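Local coordinates for protein Poly(A) ribonuclease POP2 (Saccharomyces cerevisiae, PDB 1UOC) that degrades poly(A) tails of mRNA as a 3'-to-5' exoribonuclease and a probably catalytic subunit of the CCR4-NOT deadenylase complex, here seen as its RNase D domain, at residues A[41-45]-A[250-255]; A[86-92]-A[255-259]; A[27-31]-A[97-102]. All blocks are in the same frame, centred on the assembly; numbering follows the deposited sequence.

Overall arrangement
From the N terminus, helix 24-34 leads into strand 40-48, then strand 77-86, the loop 86-92 and strand 99-103. Interaction 3 closes the shortest loop, bringing helix segment 27-31 onto 97-102. Interaction 1 spans about 200 residues and brings 41-45 onto 250-255 of helix 247-264. Interaction 2 joins 86-92 to the following turn of that helix and shares Leu255 with interaction 1. All three loops cross one another; none lies wholly within another. Together they place helix 24-34 and helix 247-264 against one mixed sheet. At the junctions, Leu252 packs on Lys92 and Thr99, and Lys92 NZ probably hydrogen-bonds Ser98 OG.

Interaction 1: residues A[41-45]-A[250-255]; sequences VSIST and QSLLML
Ser44 and Gln250 touch in the predicted catalytic metal site of this DEDD-type nuclease, which has the RNase H-like fold. Both are predicted ligands of a divalent cation, with Glu46 and Asp166 completing the set. Strand 40-48 carries Ser44 in the sheet, and helix 247-264 lies across the sheet face with Gln250 near its start. The segment axes come within 6.8 Å. Small side chains allow this closeness: the CA atoms of Ser44 and Ser251 are only 5.0 Å apart. Ser44 OG meets Gln250 at its CB, at 3.4 Å. Beyond CB the Gln250 chain leads away from the strand, and NE2 bonds to Phe244 O. Ser44 CB packs on the backbone N of Ser251. The hydroxyl of Ser251 turns back into its own helix and bonds to Gly248 O.

The polar link of the contact is Ser42 OG to Ser251 O, at 2.7 Å. The hydroxyl approaches from above the carbonyl plane, 55° out of it. Leu255 N reaches the same oxygen from the opposite face, in the ordinary helix bond. The buried carbonyl is therefore gripped twice, once by the helix and once by the strand. Ser42 OG stands between its own backbone N and carbonyl carbon (chi1 62°), which aims it at the helix. Its flank rests on Leu255 CB.

Further along the helix, Met254 reaches back to the strand. Its chain runs straight through chi2 and then bends at chi3 (-61°), which turns the terminal methyl toward the strand backbone. There Met254 CE lies 3.3 Å from Ile43 O and also packs on Ser44 CB.

Interaction 2: residues A[86-92]-A[255-259]; sequences SDANGNK and LLSFC
The side chain of Cys259 lies against the backbone of Gly90. Cys259 SG is 3.6 Å from Gly90 N, and Cys259 CB is as near to Gly90 CA. A side-chain carbon on Gly90 would fall some 3.1 Å from Cys259 CB, which is tight. The backbone of Gly90 itself (phi 81°) also calls for glycine. Cys259 SG further borders the carbonyl oxygens of Asp87 and Ala88, so the sulfur sits against the backbone of the turn.

This is a type I turn from Asp87 to Gly90. Gly90 N bonds to Asp87 O, and Asp87 N bonds to Asn91 O. With the positive phi of Gly90, this matches a type I turn with a G1 bulge. It lies in the loop between strands 77-86 and 99-103 of the RNase H-like sheet, and helix 247-264 passes beside it. Asp87 OD2 steadies the turn by accepting from Asn91 N at 2.8 Å, met from above the carboxylate plane. It also takes a weak bond from Asn89 N.

Ser86 ends strand 77-86 and packs on the helix. Its CB lies 3.5 Å from Leu255 CD2, a snug contact. Its OG touches the same methyl and donates to Asp87 O at 2.9 Å, in the carbonyl plane and on a lone pair. With an alanine here, Asp87 O would probably keep only Gly90 N of these two donors, and Leu255 would lose part of its packing.

Lys92 and Leu255 reach toward each other tip to tip, with Lys92 NZ 4.0 Å from Leu255 CD2. The lysine chain bends at its end (chi4 -74°). Its ammonium bonds to Leu85 O, Ser84 OG and Ser98 OG.

Interaction 3: residues A[27-31]-A[97-102]; sequences EFAVI and PSTWQF
Trp100, Phe102 and Ile31 carry this contact between helix 24-34 and strand 99-103. Ile31 CG1 sits over one face of the indole, 3.7 Å from the centroid of the six-membered ring and 7° off its normal, a CH-pi contact. Ile31 CG1 stands anti to its carbonyl carbon (chi1 -70°). From there CD1 reaches Phe102 at the ring edge, 3.8 Å from CZ. The same methyl lies over the centre of the Phe28 ring. Phe28 meets Phe102 obliquely, CE1 to CE2 at 3.5 Å. Val30 CG1 borders the indole edge at CZ2.

Trp100 and Phe102 point to the helix, while the alternating Thr99 and Gln101 touch helix 247-264 on the other side of the sheet. The strand is thus packed on both faces of the sheet in this RNase H-like fold. Phe141 adds an edge-to-face ring contact with Phe102.

Trp100 NE1 donates to Glu27 OE2 at 3.0 Å, with the oxygen close to the indole plane and the N-H angle at 153°. The other carboxylate oxygen, OE1, forms a salt bridge with Arg17. The buried carboxylate therefore has a partner on each oxygen, and the arginine probably favours its charged form.

Interaction 1: residues A[41-45]-A[250-255]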
loop_
_atom_site.group_PDB
_atom_site.type_symbol
_atom_site.label_atom_id
_atom_site.label_comp_id
_atom_site.label_asym_id
_atom_site.label_seq_id
_atom_site.Cartn_x
_atom_site.Cartn_y
_atom_site.Cartn_z
ATOM N N VAL A 41 -4.103 -7.941 1.595
ATOM C CA VAL A 41 -3.946 -6.909 0.575
ATOM C C VAL A 41 -2.914 -5.851 0.971
ATOM O O VAL A 41 -3.022 -5.239 2.037
ATOM C CB VAL A 41 -5.281 -6.157 0.360
ATOM C CG1 VAL A 41 -5.240 -5.338 -0.931
ATOM C CG2 VAL A 41 -6.424 -7.151 0.344
ATOM N N SER A 42 -1.927 -5.625 0.112
ATOM C CA SER A 42 -0.917 -4.603 0.381
ATOM C C SER A 42 -1.224 -3.430 -0.545
ATOM O O SER A 42 -1.790 -3.614 -1.626
ATOM C CB SER A 42 0.476 -5.126 0.075
ATOM O OG SER A 42 0.560 -5.458 -1.298
ATOM N N ILE A 43 -0.864 -2.231 -0.113
ATOM C CA ILE A 43 -1.101 -1.044 -0.915
ATOM C C ILE A 43 0.106 -0.115 -0.942
ATOM O O ILE A 43 0.832 0.021 0.040
ATOM C CB ILE A 43 -2.326 -0.253 -0.405
ATOM C CG1 ILE A 43 -2.489 1.030 -1.225
ATOM C CG2 ILE A 43 -2.174 0.049 1.090
ATOM C CD1 ILE A 43 -3.617 1.907 -0.762
ATOM N N SER A 44 0.310 0.524 -2.083
ATOM C CA SER A 44 1.401 1.466 -2.259
ATOM C C SER A 44 0.872 2.608 -3.120
ATOM O O SER A 44 -0.072 2.434 -3.902
ATOM C CB SER A 44 2.590 0.800 -2.939
ATOM O OG SER A 44 3.712 1.658 -2.862
ATOM N N THR A 45 1.470 3.780 -2.975
ATOM C CA THR A 45 0.989 4.927 -3.721
ATOM C C THR A 45 2.098 5.816 -4.237
ATOM O O THR A 45 3.230 5.795 -3.753
ATOM C CB THR A 45 0.088 5.798 -2.857
ATOM O OG1 THR A 45 0.862 6.299 -1.758
ATOM C CG2 THR A 45 -1.102 4.999 -2.333
ATOM N N GLN A 250 6.116 -2.226 -5.764
ATOM C CA GLN A 250 6.271 -1.875 -4.358
ATOM C C GLN A 250 5.216 -2.560 -3.491
ATOM O O GLN A 250 5.529 -3.054 -2.412
ATOM C CB GLN A 250 6.179 -0.355 -4.168
ATOM C CG GLN A 250 7.433 0.418 -4.567
ATOM C CD GLN A 250 8.590 0.181 -3.611
ATOM O OE1 GLN A 250 8.538 0.576 -2.442
ATOM N NE2 GLN A 250 9.642 -0.477 -4.098
ATOM N N SER A 251 3.968 -2.582 -3.948
ATOM C CA SER A 251 2.926 -3.224 -3.153
ATOM C C SER A 251 3.272 -4.702 -3.101
ATOM O O SER A 251 3.128 -5.350 -2.071
ATOM C CB SER A 251 1.525 -3.006 -3.762
ATOM O OG SER A 251 1.367 -3.677 -5.012
ATOM N N LEU A 252 3.765 -5.223 -4.219
ATOM C CA LEU A 252 4.165 -6.616 -4.296
ATOM C C LEU A 252 5.309 -6.947 -3.319
ATOM O O LEU A 252 5.253 -7.944 -2.597
ATOM C CB LEU A 252 4.579 -6.961 -5.734
ATOM C CG LEU A 252 5.266 -8.320 -5.933
ATOM C CD1 LEU A 252 4.392 -9.459 -5.400
ATOM C CD2 LEU A 252 5.567 -8.502 -7.418
ATOM N N LEU A 253 6.338 -6.106 -3.293
ATOM C CA LEU A 253 7.492 -6.323 -2.420
ATOM C C LEU A 253 7.065 -6.300 -0.963
ATOM O O LEU A 253 7.539 -7.088 -0.139
ATOM C CB LEU A 253 8.560 -5.235 -2.664
ATOM C CG LEU A 253 9.926 -5.428 -1.984
ATOM C CD1 LEU A 253 10.503 -6.784 -2.365
ATOM C CD2 LEU A 253 10.892 -4.311 -2.401
ATOM N N MET A 254 6.172 -5.369 -0.665
ATOM C CA MET A 254 5.618 -5.162 0.665
ATOM C C MET A 254 4.950 -6.434 1.168
ATOM O O MET A 254 5.265 -6.931 2.247
ATOM C CB MET A 254 4.587 -4.038 0.575
ATOM C CG MET A 254 4.263 -3.315 1.855
ATOM S SD MET A 254 3.023 -2.034 1.548
ATOM C CE MET A 254 3.918 -1.012 0.386
ATOM N N LEU A 255 4.015 -6.963 0.382
ATOM C CA LEU A 255 3.285 -8.180 0.752
ATOM C C LEU A 255 4.193 -9.419 0.891
ATOM O O LEU A 255 4.025 -10.231 1.802
ATOM C CB LEU A 255 2.199 -8.454 -0.291
ATOM C CG LEU A 255 1.239 -9.598 -0.001
ATOM C CD1 LEU A 255 0.450 -9.268 1.275
ATOM C CD2 LEU A 255 0.303 -9.814 -1.185
#

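Interaction 2: residues A[86-92]-A[255-259]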
loop_
_atom_site.group_PDB
_atom_site.type_symbol
_atom_site.label_atom_id
_atom_site.label_comp_id
_atom_site.label_asym_id
_atom_site.label_seq_id
_atom_site.Cartn_x
_atom_site.Cartn_y
_atom_site.Cartn_z
ATOM N N SER A 86 -2.659 -11.925 -1.609
ATOM C CA SER A 86 -2.115 -13.240 -1.290
ATOM C C SER A 86 -2.818 -13.734 -0.031
ATOM O O SER A 86 -3.559 -12.977 0.607
ATOM C CB SER A 86 -0.612 -13.182 -1.026
ATOM O OG SER A 86 -0.361 -12.766 0.314
ATOM N N ASP A 87 -2.600 -14.998 0.327
ATOM C CA ASP A 87 -3.192 -15.533 1.547
ATOM C C ASP A 87 -2.200 -15.219 2.667
ATOM O O ASP A 87 -1.179 -14.571 2.424
ATOM C CB ASP A 87 -3.463 -17.050 1.417
ATOM C CG ASP A 87 -2.189 -17.898 1.334
ATOM O OD1 ASP A 87 -2.326 -19.106 1.040
ATOM O OD2 ASP A 87 -1.069 -17.388 1.565
ATOM N N ALA A 88 -2.483 -15.672 3.880
ATOM C CA ALA A 88 -1.617 -15.384 5.019
ATOM C C ALA A 88 -0.191 -15.915 4.876
ATOM O O ALA A 88 0.742 -15.352 5.444
ATOM C CB ALA A 88 -2.255 -15.929 6.315
ATOM N N ASN A 89 -0.016 -16.983 4.110
ATOM C CA ASN A 89 1.313 -17.561 3.941
ATOM C C ASN A 89 2.041 -17.069 2.710
ATOM O O ASN A 89 3.077 -17.624 2.340
ATOM C CB ASN A 89 1.220 -19.082 3.900
ATOM C CG ASN A 89 0.795 -19.666 5.229
ATOM O OD1 ASN A 89 -0.225 -20.349 5.318
ATOM N ND2 ASN A 89 1.574 -19.400 6.274
ATOM N N GLY A 90 1.496 -16.039 2.070
ATOM C CA GLY A 90 2.142 -15.485 0.893
ATOM C C GLY A 90 1.894 -16.226 -0.409
ATOM O O GLY A 90 2.522 -15.918 -1.423
ATOM N N ASN A 91 0.993 -17.206 -0.389
ATOM C CA ASN A 91 0.662 -17.952 -1.595
ATOM C C ASN A 91 -0.178 -17.050 -2.481
ATOM O O ASN A 91 -0.946 -16.219 -1.983
ATOM C CB ASN A 91 -0.153 -19.196 -1.258
ATOM C CG ASN A 91 0.591 -20.152 -0.361
ATOM O OD1 ASN A 91 -0.009 -20.793 0.504
ATOM N ND2 ASN A 91 1.903 -20.272 -0.567
ATOM N N LYS A 92 -0.034 -17.229 -3.793
ATOM C CA LYS A 92 -0.770 -16.447 -4.772
ATOM C C LYS A 92 -1.305 -17.380 -5.856
ATOM O O LYS A 92 -0.833 -18.509 -6.000
ATOM C CB LYS A 92 0.155 -15.396 -5.388
ATOM C CG LYS A 92 0.603 -14.290 -4.408
ATOM C CD LYS A 92 1.679 -13.387 -5.053
ATOM C CE LYS A 92 1.703 -11.974 -4.462
ATOM N NZ LYS A 92 0.546 -11.121 -4.907
ATOM N N LEU A 255 4.015 -6.963 0.382
ATOM C CA LEU A 255 3.285 -8.180 0.752
ATOM C C LEU A 255 4.193 -9.419 0.891
ATOM O O LEU A 255 4.025 -10.231 1.802
ATOM C CB LEU A 255 2.199 -8.454 -0.291
ATOM C CG LEU A 255 1.239 -9.598 -0.001
ATOM C CD1 LEU A 255 0.450 -9.268 1.275
ATOM C CD2 LEU A 255 0.303 -9.814 -1.185
ATOM N N LEU A 256 5.136 -9.566 -0.034
ATOM C CA LEU A 256 6.078 -10.689 -0.021
ATOM C C LEU A 256 6.873 -10.631 1.274
ATOM O O LEU A 256 7.063 -11.634 1.961
ATOM C CB LEU A 256 7.041 -10.561 -1.208
ATOM C CG LEU A 256 7.030 -11.524 -2.394
ATOM C CD1 LEU A 256 5.705 -12.252 -2.502
ATOM C CD2 LEU A 256 7.353 -10.720 -3.660
ATOM N N SER A 257 7.336 -9.429 1.597
ATOM C CA SER A 257 8.115 -9.211 2.799
ATOM C C SER A 257 7.291 -9.469 4.052
ATOM O O SER A 257 7.761 -10.120 4.977
ATOM C CB SER A 257 8.680 -7.784 2.812
ATOM O OG SER A 257 9.617 -7.610 1.760
ATOM N N PHE A 258 6.059 -8.972 4.083
ATOM C CA PHE A 258 5.213 -9.188 5.250
ATOM C C PHE A 258 5.008 -10.672 5.526
ATOM O O PHE A 258 5.205 -11.143 6.641
ATOM C CB PHE A 258 3.833 -8.547 5.062
ATOM C CG PHE A 258 2.921 -8.772 6.215
ATOM C CD1 PHE A 258 3.032 -7.995 7.365
ATOM C CD2 PHE A 258 2.002 -9.817 6.195
ATOM C CE1 PHE A 258 2.241 -8.263 8.488
ATOM C CE2 PHE A 258 1.210 -10.096 7.307
ATOM C CZ PHE A 258 1.331 -9.314 8.461
ATOM N N CYS A 259 4.581 -11.403 4.505
ATOM C CA CYS A 259 4.317 -12.816 4.666
ATOM C C CYS A 259 5.560 -13.658 4.988
ATOM O O CYS A 259 5.465 -14.647 5.715
ATOM C CB CYS A 259 3.604 -13.337 3.415
ATOM S SG CYS A 259 1.948 -12.641 3.207
#

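Interaction 3: residues A[27-31]-A[97-102]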
loop_
_atom_site.group_PDB
_atom_site.type_symbol
_atom_site.label_atom_id
_atom_site.label_comp_id
_atom_site.label_asym_id
_atom_site.label_seq_id
_atom_site.Cartn_x
_atom_site.Cartn_y
_atom_site.Cartn_z
ATOM N N GLU A 27 -10.639 -5.934 -14.186
ATOM C CA GLU A 27 -9.616 -6.272 -13.189
ATOM C C GLU A 27 -10.224 -6.285 -11.794
ATOM O O GLU A 27 -9.841 -7.099 -10.948
ATOM C CB GLU A 27 -8.439 -5.290 -13.238
ATOM C CG GLU A 27 -7.680 -5.341 -14.552
ATOM C CD GLU A 27 -7.171 -6.732 -14.902
ATOM O OE1 GLU A 27 -6.920 -6.972 -16.102
ATOM O OE2 GLU A 27 -7.005 -7.583 -13.997
ATOM N N PHE A 28 -11.175 -5.386 -11.549
ATOM C CA PHE A 28 -11.814 -5.363 -10.251
ATOM C C PHE A 28 -12.731 -6.571 -10.103
ATOM O O PHE A 28 -13.031 -6.999 -8.988
ATOM C CB PHE A 28 -12.595 -4.074 -10.039
ATOM C CG PHE A 28 -11.949 -3.157 -9.049
ATOM C CD1 PHE A 28 -11.158 -2.099 -9.472
ATOM C CD2 PHE A 28 -12.040 -3.423 -7.681
ATOM C CE1 PHE A 28 -10.459 -1.322 -8.548
ATOM C CE2 PHE A 28 -11.346 -2.653 -6.755
ATOM C CZ PHE A 28 -10.551 -1.598 -7.192
ATOM N N ALA A 29 -13.164 -7.133 -11.227
ATOM C CA ALA A 29 -14.016 -8.320 -11.177
ATOM C C ALA A 29 -13.136 -9.479 -10.690
ATOM O O ALA A 29 -13.572 -10.303 -9.887
ATOM C CB ALA A 29 -14.591 -8.621 -12.555
ATOM N N VAL A 30 -11.892 -9.525 -11.170
ATOM C CA VAL A 30 -10.940 -10.561 -10.761
ATOM C C VAL A 30 -10.552 -10.387 -9.290
ATOM O O VAL A 30 -10.467 -11.356 -8.546
ATOM C CB VAL A 30 -9.646 -10.511 -11.612
ATOM C CG1 VAL A 30 -8.606 -11.482 -11.048
ATOM C CG2 VAL A 30 -9.963 -10.849 -13.067
ATOM N N ILE A 31 -10.307 -9.146 -8.874
ATOM C CA ILE A 31 -9.943 -8.869 -7.483
ATOM C C ILE A 31 -11.061 -9.379 -6.573
ATOM O O ILE A 31 -10.827 -10.043 -5.571
ATOM C CB ILE A 31 -9.765 -7.341 -7.259
ATOM C CG1 ILE A 31 -8.501 -6.862 -7.976
ATOM C CG2 ILE A 31 -9.703 -7.020 -5.751
ATOM C CD1 ILE A 31 -8.348 -5.349 -8.022
ATOM N N PRO A 97 -2.979 -12.549 -12.895
ATOM C CA PRO A 97 -2.355 -11.507 -12.076
ATOM C C PRO A 97 -2.781 -11.519 -10.605
ATOM O O PRO A 97 -3.929 -11.807 -10.266
ATOM C CB PRO A 97 -2.780 -10.226 -12.782
ATOM C CG PRO A 97 -4.172 -10.579 -13.233
ATOM C CD PRO A 97 -3.962 -11.960 -13.819
ATOM N N SER A 98 -1.838 -11.159 -9.750
ATOM C CA SER A 98 -2.052 -11.116 -8.317
ATOM C C SER A 98 -1.591 -9.737 -7.788
ATOM O O SER A 98 -1.637 -9.457 -6.587
ATOM C CB SER A 98 -1.226 -12.228 -7.687
ATOM O OG SER A 98 -1.695 -12.516 -6.408
ATOM N N THR A 99 -1.118 -8.893 -8.698
ATOM C CA THR A 99 -0.659 -7.556 -8.344
ATOM C C THR A 99 -1.110 -6.627 -9.448
ATOM O O THR A 99 -1.010 -6.958 -10.624
ATOM C CB THR A 99 0.879 -7.491 -8.215
ATOM O OG1 THR A 99 1.302 -8.357 -7.164
ATOM C CG2 THR A 99 1.330 -6.059 -7.864
ATOM N N TRP A 100 -1.603 -5.460 -9.065
ATOM C CA TRP A 100 -2.111 -4.499 -10.023
ATOM C C TRP A 100 -1.487 -3.145 -9.781
ATOM O O TRP A 100 -1.151 -2.796 -8.646
ATOM C CB TRP A 100 -3.629 -4.361 -9.854
ATOM C CG TRP A 100 -4.402 -5.602 -10.220
ATOM C CD1 TRP A 100 -4.933 -5.907 -11.441
ATOM C CD2 TRP A 100 -4.658 -6.732 -9.376
ATOM N NE1 TRP A 100 -5.499 -7.156 -11.410
ATOM C CE2 TRP A 100 -5.341 -7.690 -10.156
ATOM C CE3 TRP A 100 -4.365 -7.031 -8.037
ATOM C CZ2 TRP A 100 -5.742 -8.930 -9.642
ATOM C CZ3 TRP A 100 -4.761 -8.259 -7.526
ATOM C CH2 TRP A 100 -5.442 -9.197 -8.329
ATOM N N GLN A 101 -1.339 -2.388 -10.862
ATOM C CA GLN A 101 -0.828 -1.036 -10.784
ATOM C C GLN A 101 -1.857 -0.186 -11.484
ATOM O O GLN A 101 -1.942 -0.189 -12.707
ATOM C CB GLN A 101 0.518 -0.868 -11.482
ATOM C CG GLN A 101 1.071 0.553 -11.286
ATOM C CD GLN A 101 2.478 0.730 -11.826
ATOM O OE1 GLN A 101 2.676 0.929 -13.015
ATOM N NE2 GLN A 101 3.457 0.654 -10.948
ATOM N N PHE A 102 -2.653 0.527 -10.701
ATOM C CA PHE A 102 -3.670 1.392 -11.259
ATOM C C PHE A 102 -3.038 2.730 -11.643
ATOM O O PHE A 102 -2.359 3.364 -10.838
ATOM C CB PHE A 102 -4.792 1.603 -10.239
ATOM C CG PHE A 102 -5.482 0.325 -9.814
ATOM C CD1 PHE A 102 -4.967 -0.453 -8.776
ATOM C CD2 PHE A 102 -6.639 -0.097 -10.454
ATOM C CE1 PHE A 102 -5.597 -1.632 -8.383
ATOM C CE2 PHE A 102 -7.281 -1.277 -10.071
ATOM C CZ PHE A 102 -6.755 -2.046 -9.030
#